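Local coordinates for endo-1,4-beta-xylanase from Pseudoalteromonas haloplanktis, a protein that hydrolyses xylan as a cold-adapted family 8 endo-1,4-beta-xylanase and probably also cleaves beta-1,4-glucosidic linkages, in two crystal structures: PDB 2B4F (chain A, 1.95 Å), residues S246-L251 and Y329-A334; PDB 1XWT (chain B, 1.30 Å), residues S246-L251 and Y329-A334. Both blocks share one frame: the second was fitted to the first on N, CA, C and O of the twelve residues, RMSD 0.06 Å. Numbering follows each deposited sequence.

Structure 1 (2B4F); sequences SPHWNL and YSYGGA. It carries 1 engineered substitution outside these segments. With XYP (beta-D-xylopyranose), chain C; XYP (beta-D-xylopyranose), chain D; XYP (beta-D-xylopyranose), chain E.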
loop_
_atom_site.group_PDB
_atom_site.type_symbol
_atom_site.label_atom_id
_atom_site.label_comp_id
_atom_site.label_asym_id
_atom_site.label_seq_id
_atom_site.Cartn_x
_atom_site.Cartn_y
_atom_site.Cartn_z
ATOM N N SER A 246 27.034 -0.744 -4.148
ATOM C CA SER A 246 27.433 0.427 -3.394
ATOM C C SER A 246 26.883 1.676 -4.084
ATOM O O SER A 246 26.834 1.698 -5.303
ATOM C CB SER A 246 28.971 0.503 -3.322
ATOM O OG SER A 246 29.356 1.564 -2.471
ATOM N N PRO A 247 26.465 2.714 -3.356
ATOM C CA PRO A 247 26.436 2.777 -1.893
ATOM C C PRO A 247 25.103 2.419 -1.188
ATOM O O PRO A 247 25.090 2.461 0.031
ATOM C CB PRO A 247 26.718 4.267 -1.653
ATOM C CG PRO A 247 26.004 4.950 -2.805
ATOM C CD PRO A 247 26.041 3.991 -3.954
ATOM N N HIS A 248 24.023 2.117 -1.908
ATOM C CA HIS A 248 22.713 1.900 -1.265
ATOM C C HIS A 248 22.470 0.453 -0.893
ATOM O O HIS A 248 21.582 0.149 -0.091
ATOM C CB HIS A 248 21.585 2.429 -2.162
ATOM C CG HIS A 248 21.656 3.908 -2.379
ATOM N ND1 HIS A 248 21.335 4.814 -1.393
ATOM C CD2 HIS A 248 22.043 4.640 -3.451
ATOM C CE1 HIS A 248 21.502 6.044 -1.853
ATOM N NE2 HIS A 248 21.937 5.968 -3.100
ATOM N N TRP A 249 23.253 -0.441 -1.490
ATOM C CA TRP A 249 23.282 -1.856 -1.118
ATOM C C TRP A 249 21.910 -2.554 -1.187
ATOM O O TRP A 249 21.510 -3.285 -0.279
ATOM C CB TRP A 249 23.947 -2.008 0.253
ATOM C CG TRP A 249 25.405 -1.738 0.128
ATOM C CD1 TRP A 249 26.079 -0.649 0.583
ATOM C CD2 TRP A 249 26.369 -2.547 -0.568
ATOM N NE1 TRP A 249 27.410 -0.738 0.236
ATOM C CE2 TRP A 249 27.615 -1.889 -0.476
ATOM C CE3 TRP A 249 26.306 -3.768 -1.243
ATOM C CZ2 TRP A 249 28.801 -2.419 -1.031
ATOM C CZ3 TRP A 249 27.491 -4.291 -1.820
ATOM C CH2 TRP A 249 28.716 -3.615 -1.695
ATOM N N ASN A 250 21.222 -2.303 -2.297
ATOM C CA ASN A 250 20.127 -3.116 -2.797
ATOM C C ASN A 250 18.771 -2.934 -2.107
ATOM O O ASN A 250 17.863 -3.701 -2.348
ATOM C CB ASN A 250 20.574 -4.582 -2.833
ATOM C CG ASN A 250 21.922 -4.731 -3.527
ATOM O OD1 ASN A 250 22.043 -4.366 -4.689
ATOM N ND2 ASN A 250 22.945 -5.202 -2.803
ATOM N N LEU A 251 18.635 -1.904 -1.284
ATOM C CA LEU A 251 17.342 -1.575 -0.700
ATOM C C LEU A 251 16.866 -0.264 -1.302
ATOM O O LEU A 251 17.648 0.687 -1.420
ATOM C CB LEU A 251 17.430 -1.439 0.817
ATOM C CG LEU A 251 17.649 -2.729 1.603
ATOM C CD1 LEU A 251 17.731 -2.404 3.093
ATOM C CD2 LEU A 251 16.570 -3.782 1.295
ATOM N N TYR A 329 17.532 1.182 7.324
ATOM C CA TYR A 329 18.907 1.138 6.828
ATOM C C TYR A 329 19.169 2.401 6.037
ATOM O O TYR A 329 18.246 2.948 5.406
ATOM C CB TYR A 329 19.150 -0.108 5.978
ATOM C CG TYR A 329 19.214 -1.382 6.794
ATOM C CD1 TYR A 329 18.077 -2.139 7.012
ATOM C CD2 TYR A 329 20.415 -1.808 7.375
ATOM C CE1 TYR A 329 18.117 -3.289 7.770
ATOM C CE2 TYR A 329 20.469 -2.967 8.135
ATOM C CZ TYR A 329 19.303 -3.693 8.347
ATOM O OH TYR A 329 19.296 -4.834 9.098
ATOM N N SER A 330 20.420 2.876 6.095
ATOM C CA SER A 330 20.891 3.978 5.259
ATOM C C SER A 330 22.270 3.617 4.706
ATOM O O SER A 330 23.202 3.324 5.465
ATOM C CB SER A 330 20.995 5.263 6.069
ATOM O OG SER A 330 21.348 6.353 5.238
ATOM N N TYR A 331 22.382 3.631 3.385
ATOM C CA TYR A 331 23.607 3.262 2.690
ATOM C C TYR A 331 24.130 1.874 3.138
ATOM O O TYR A 331 25.350 1.666 3.274
ATOM C CB TYR A 331 24.681 4.332 2.929
ATOM C CG TYR A 331 24.454 5.679 2.311
ATOM C CD1 TYR A 331 24.292 5.814 0.936
ATOM C CD2 TYR A 331 24.480 6.849 3.096
ATOM C CE1 TYR A 331 24.127 7.049 0.363
ATOM C CE2 TYR A 331 24.306 8.097 2.522
ATOM C CZ TYR A 331 24.144 8.182 1.153
ATOM O OH TYR A 331 24.005 9.390 0.555
ATOM N N GLY A 332 23.208 0.936 3.367
ATOM C CA GLY A 332 23.542 -0.391 3.878
ATOM C C GLY A 332 23.840 -0.536 5.371
ATOM O O GLY A 332 24.116 -1.639 5.849
ATOM N N GLY A 333 23.769 0.559 6.119
ATOM C CA GLY A 333 24.074 0.543 7.532
ATOM C C GLY A 333 22.837 0.664 8.411
ATOM O O GLY A 333 21.992 1.529 8.195
ATOM N N ALA A 334 22.768 -0.195 9.424
ATOM C CA ALA A 334 21.659 -0.231 10.366
ATOM C C ALA A 334 21.617 1.056 11.174
ATOM O O ALA A 334 22.658 1.576 11.611
ATOM C CB ALA A 334 21.810 -1.449 11.293
HETATM C C1 XYP C . 28.204 -3.118 3.063
HETATM C C2 XYP C . 27.439 -2.423 4.155
HETATM C C3 XYP C . 27.659 -0.926 4.079
HETATM C C4 XYP C . 29.160 -0.616 4.118
HETATM C C5 XYP C . 29.855 -1.402 3.009
HETATM O O2 XYP C . 26.053 -2.698 4.066
HETATM O O3 XYP C . 27.003 -0.328 5.163
HETATM O O4 XYP C . 29.382 0.779 3.987
HETATM O O5 XYP C . 29.530 -2.782 3.077
HETATM C C1 XYP D . 26.539 -7.592 0.975
HETATM C C2 XYP D . 28.041 -7.424 0.912
HETATM C C3 XYP D . 28.493 -6.508 2.039
HETATM C C4 XYP D . 27.710 -5.200 2.038
HETATM C C5 XYP D . 26.212 -5.494 1.944
HETATM O O2 XYP D . 28.649 -8.685 1.090
HETATM O O3 XYP D . 29.878 -6.215 2.005
HETATM O O4 XYP D . 28.019 -4.531 3.246
HETATM O O5 XYP D . 25.893 -6.395 0.905
HETATM C C1 XYP E . 23.103 -10.386 -1.939
HETATM C C2 XYP E . 22.728 -9.016 -1.392
HETATM C C3 XYP E . 23.974 -8.197 -1.098
HETATM C C4 XYP E . 24.947 -9.001 -0.222
HETATM C C5 XYP E . 25.123 -10.423 -0.760
HETATM O O2 XYP E . 21.897 -8.349 -2.316
HETATM O O3 XYP E . 23.631 -6.979 -0.469
HETATM O O4 XYP E . 26.137 -8.395 -0.106
HETATM O O5 XYP E . 23.908 -11.065 -1.085
HETATM O O HOH W 1 20.342 4.104 1.156
HETATM O O HOH W 2 20.290 0.812 2.997
#

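Structure 2 (1XWT); sequences SPHWNL and YSYGGA. It carries 1 engineered substitution outside these segments.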
loop_
_atom_site.group_PDB
_atom_site.type_symbol
_atom_site.label_atom_id
_atom_site.label_comp_id
_atom_site.label_asym_id
_atom_site.label_seq_id
_atom_site.Cartn_x
_atom_site.Cartn_y
_atom_site.Cartn_z
ATOM N N SER B 246 27.102 -0.714 -4.200
ATOM C CA SER B 246 27.471 0.468 -3.462
ATOM C C SER B 246 26.889 1.702 -4.149
ATOM O O SER B 246 26.940 1.768 -5.372
ATOM C CB SER B 246 29.006 0.555 -3.417
ATOM O OG SER B 246 29.377 1.657 -2.632
ATOM N N PRO B 247 26.419 2.712 -3.411
ATOM C CA PRO B 247 26.413 2.780 -1.946
ATOM C C PRO B 247 25.107 2.402 -1.221
ATOM O O PRO B 247 25.083 2.405 0.015
ATOM C CB PRO B 247 26.677 4.260 -1.721
ATOM C CG PRO B 247 25.897 4.912 -2.824
ATOM C CD PRO B 247 26.062 4.020 -4.006
ATOM N N HIS B 248 24.025 2.135 -1.948
ATOM C CA HIS B 248 22.725 1.883 -1.300
ATOM C C HIS B 248 22.462 0.420 -0.937
ATOM O O HIS B 248 21.547 0.110 -0.171
ATOM C CB HIS B 248 21.598 2.423 -2.191
ATOM C CG HIS B 248 21.676 3.898 -2.425
ATOM N ND1 HIS B 248 21.398 4.827 -1.442
ATOM C CD2 HIS B 248 22.098 4.599 -3.505
ATOM C CE1 HIS B 248 21.589 6.042 -1.941
ATOM N NE2 HIS B 248 22.020 5.932 -3.188
ATOM N N TRP B 249 23.282 -0.479 -1.479
ATOM C CA TRP B 249 23.284 -1.883 -1.109
ATOM C C TRP B 249 21.906 -2.559 -1.203
ATOM O O TRP B 249 21.500 -3.322 -0.313
ATOM C CB TRP B 249 23.978 -2.085 0.247
ATOM C CG TRP B 249 25.457 -1.780 0.115
ATOM C CD1 TRP B 249 26.121 -0.709 0.635
ATOM C CD2 TRP B 249 26.424 -2.511 -0.661
ATOM N NE1 TRP B 249 27.448 -0.748 0.266
ATOM C CE2 TRP B 249 27.656 -1.834 -0.542
ATOM C CE3 TRP B 249 26.378 -3.677 -1.429
ATOM C CZ2 TRP B 249 28.844 -2.312 -1.134
ATOM C CZ3 TRP B 249 27.561 -4.142 -2.034
ATOM C CH2 TRP B 249 28.759 -3.449 -1.894
ATOM N N ASN B 250 21.218 -2.302 -2.322
ATOM C CA ASN B 250 20.123 -3.133 -2.813
ATOM C C ASN B 250 18.776 -2.930 -2.131
ATOM O O ASN B 250 17.843 -3.681 -2.429
ATOM C CB ASN B 250 20.540 -4.613 -2.820
ATOM C CG ASN B 250 21.861 -4.811 -3.529
ATOM O OD1 ASN B 250 22.005 -4.405 -4.665
ATOM N ND2 ASN B 250 22.826 -5.432 -2.859
ATOM N N LEU B 251 18.649 -1.919 -1.261
ATOM C CA LEU B 251 17.348 -1.578 -0.662
ATOM C C LEU B 251 16.844 -0.269 -1.274
ATOM O O LEU B 251 17.594 0.704 -1.437
ATOM C CB LEU B 251 17.411 -1.438 0.871
ATOM C CG LEU B 251 17.670 -2.732 1.643
ATOM C CD1 LEU B 251 17.718 -2.409 3.127
ATOM C CD2 LEU B 251 16.586 -3.786 1.342
ATOM N N TYR B 329 17.529 1.225 7.400
ATOM C CA TYR B 329 18.916 1.181 6.901
ATOM C C TYR B 329 19.187 2.432 6.081
ATOM O O TYR B 329 18.281 2.983 5.459
ATOM C CB TYR B 329 19.167 -0.084 6.033
ATOM C CG TYR B 329 19.247 -1.334 6.874
ATOM C CD1 TYR B 329 18.104 -2.081 7.184
ATOM C CD2 TYR B 329 20.464 -1.747 7.400
ATOM C CE1 TYR B 329 18.171 -3.183 8.025
ATOM C CE2 TYR B 329 20.552 -2.893 8.224
ATOM C CZ TYR B 329 19.389 -3.588 8.535
ATOM O OH TYR B 329 19.429 -4.682 9.393
ATOM N N SER B 330 20.442 2.872 6.072
ATOM C CA SER B 330 20.868 3.964 5.210
ATOM C C SER B 330 22.235 3.623 4.677
ATOM O O SER B 330 23.134 3.319 5.469
ATOM C CB SER B 330 20.963 5.254 6.004
ATOM O OG SER B 330 21.285 6.322 5.115
ATOM N N TYR B 331 22.396 3.638 3.353
ATOM C CA TYR B 331 23.661 3.237 2.713
ATOM C C TYR B 331 24.159 1.855 3.198
ATOM O O TYR B 331 25.374 1.610 3.358
ATOM C CB TYR B 331 24.756 4.287 2.936
ATOM C CG TYR B 331 24.499 5.670 2.351
ATOM C CD1 TYR B 331 24.305 5.847 1.002
ATOM C CD2 TYR B 331 24.514 6.805 3.168
ATOM C CE1 TYR B 331 24.143 7.126 0.464
ATOM C CE2 TYR B 331 24.352 8.063 2.641
ATOM C CZ TYR B 331 24.166 8.216 1.295
ATOM O OH TYR B 331 24.031 9.475 0.751
ATOM N N GLY B 332 23.217 0.950 3.443
ATOM C CA GLY B 332 23.535 -0.383 3.911
ATOM C C GLY B 332 23.854 -0.526 5.389
ATOM O O GLY B 332 24.171 -1.626 5.832
ATOM N N GLY B 333 23.745 0.556 6.152
ATOM C CA GLY B 333 24.056 0.568 7.574
ATOM C C GLY B 333 22.813 0.661 8.457
ATOM O O GLY B 333 21.921 1.468 8.237
ATOM N N ALA B 334 22.751 -0.190 9.470
ATOM C CA ALA B 334 21.644 -0.219 10.423
ATOM C C ALA B 334 21.608 1.085 11.195
ATOM O O ALA B 334 22.639 1.565 11.647
ATOM C CB ALA B 334 21.790 -1.415 11.395
HETATM O O HOH W 3 20.408 4.140 1.180
#

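Structure 1 (2B4F)
Trp249 and Gly332 meet where the loop after helix 219-243 faces the hairpin of strands 329-330 and 333-334, within the glycan pocket. Trp249 CB lies 4.0 Å from Gly332 CA. With CG anti to the carbonyl carbon (chi1 -71°), the indole brings its CD1 edge to Tyr331 O, 3.6 Å away, where a side chain on Gly332 would clash. One indole face is a platform for two xylose units of the substrate, C1 of the chain C unit standing 3.7 Å above it; Ser246 N backs the other. Gly332 O accepts a 2.8 Å hydrogen bond from O2 of the chain C xylose. Asn250 ND2 donates to O3 of the chain E xylose at 3.0 Å, its OD1 held by Gly245 N and Lys308 NZ. His248 and Tyr331 lie side by side, planes at 26°, the rings barely overlapping, with their CE1 atoms 3.6 Å apart. In the imidazole plane, a water joins His248 ND1 to Tyr331 N. Leu251 CD1 packs 3.9 Å from Tyr329 CD1, while Tyr329 OH bonds to Glu326 N.

Structure 2 (1XWT)
Against the hairpin turn, Trp249 CB rests 4.1 Å from Gly332 CA. A first torsion that sets CG anti to the carbonyl carbon (chi1 -68°) brings the CD1 edge of the indole to Tyr331 O, 3.7 Å away, and CD1 fills the place a side chain on Gly332 would need. Ser246 N lies 3.7 Å above one indole face. Such an indole, beside a glycine turn, is consistent with a carbohydrate-binding surface in this xylanase. Asn250 is held through OD1, which accepts hydrogen bonds from Gly245 N and Lys308 NZ. His248 and Tyr331 lie side by side and point the same way; their planes are inclined by 27°, but the rings barely overlap, with CE1 of His248 3.7 Å from CE1 of Tyr331. In the plane of the imidazole a water sits 2.9 Å from His248 ND1 and accepts a hydrogen bond from Tyr331 N, bridging the two segments. Leu251 CD1 packs 4.1 Å from Tyr329 CD1, and the phenol oxygen of Tyr329 is bonded to Glu326 N.

How the two compare
The main difference is the bound sugar: three xylose units, pieces of a larger molecule, are modelled in structure 1, and no ligand is modelled at their place in structure 2. With them go the carbohydrate contacts of one indole face: the units of chains C and D lie over Trp249(A), and Trp249(B) has no such partner modelled. Also absent are the hydrogen bond from O2 of the chain C xylose to Gly332(A) O and that from Asn250(A) ND2 to O3 of the chain E xylose. The residues lining the sugar answer little. Backbones coincide within the error, and Trp249(A), Asn250(A) and Tyr331(A) keep their place in Trp249(B), Asn250(B) and Tyr331(B), so this part of the sugar site appears preformed. His248(A) and His248(B) likewise agree, and the water joining His248(A) ND1 to Tyr331(A) N has its counterpart at the same place between His248(B) and Tyr331(B). A second water, bonded to Gly332(A) N and weakly to His248(A) O, is modelled in structure 1 alone.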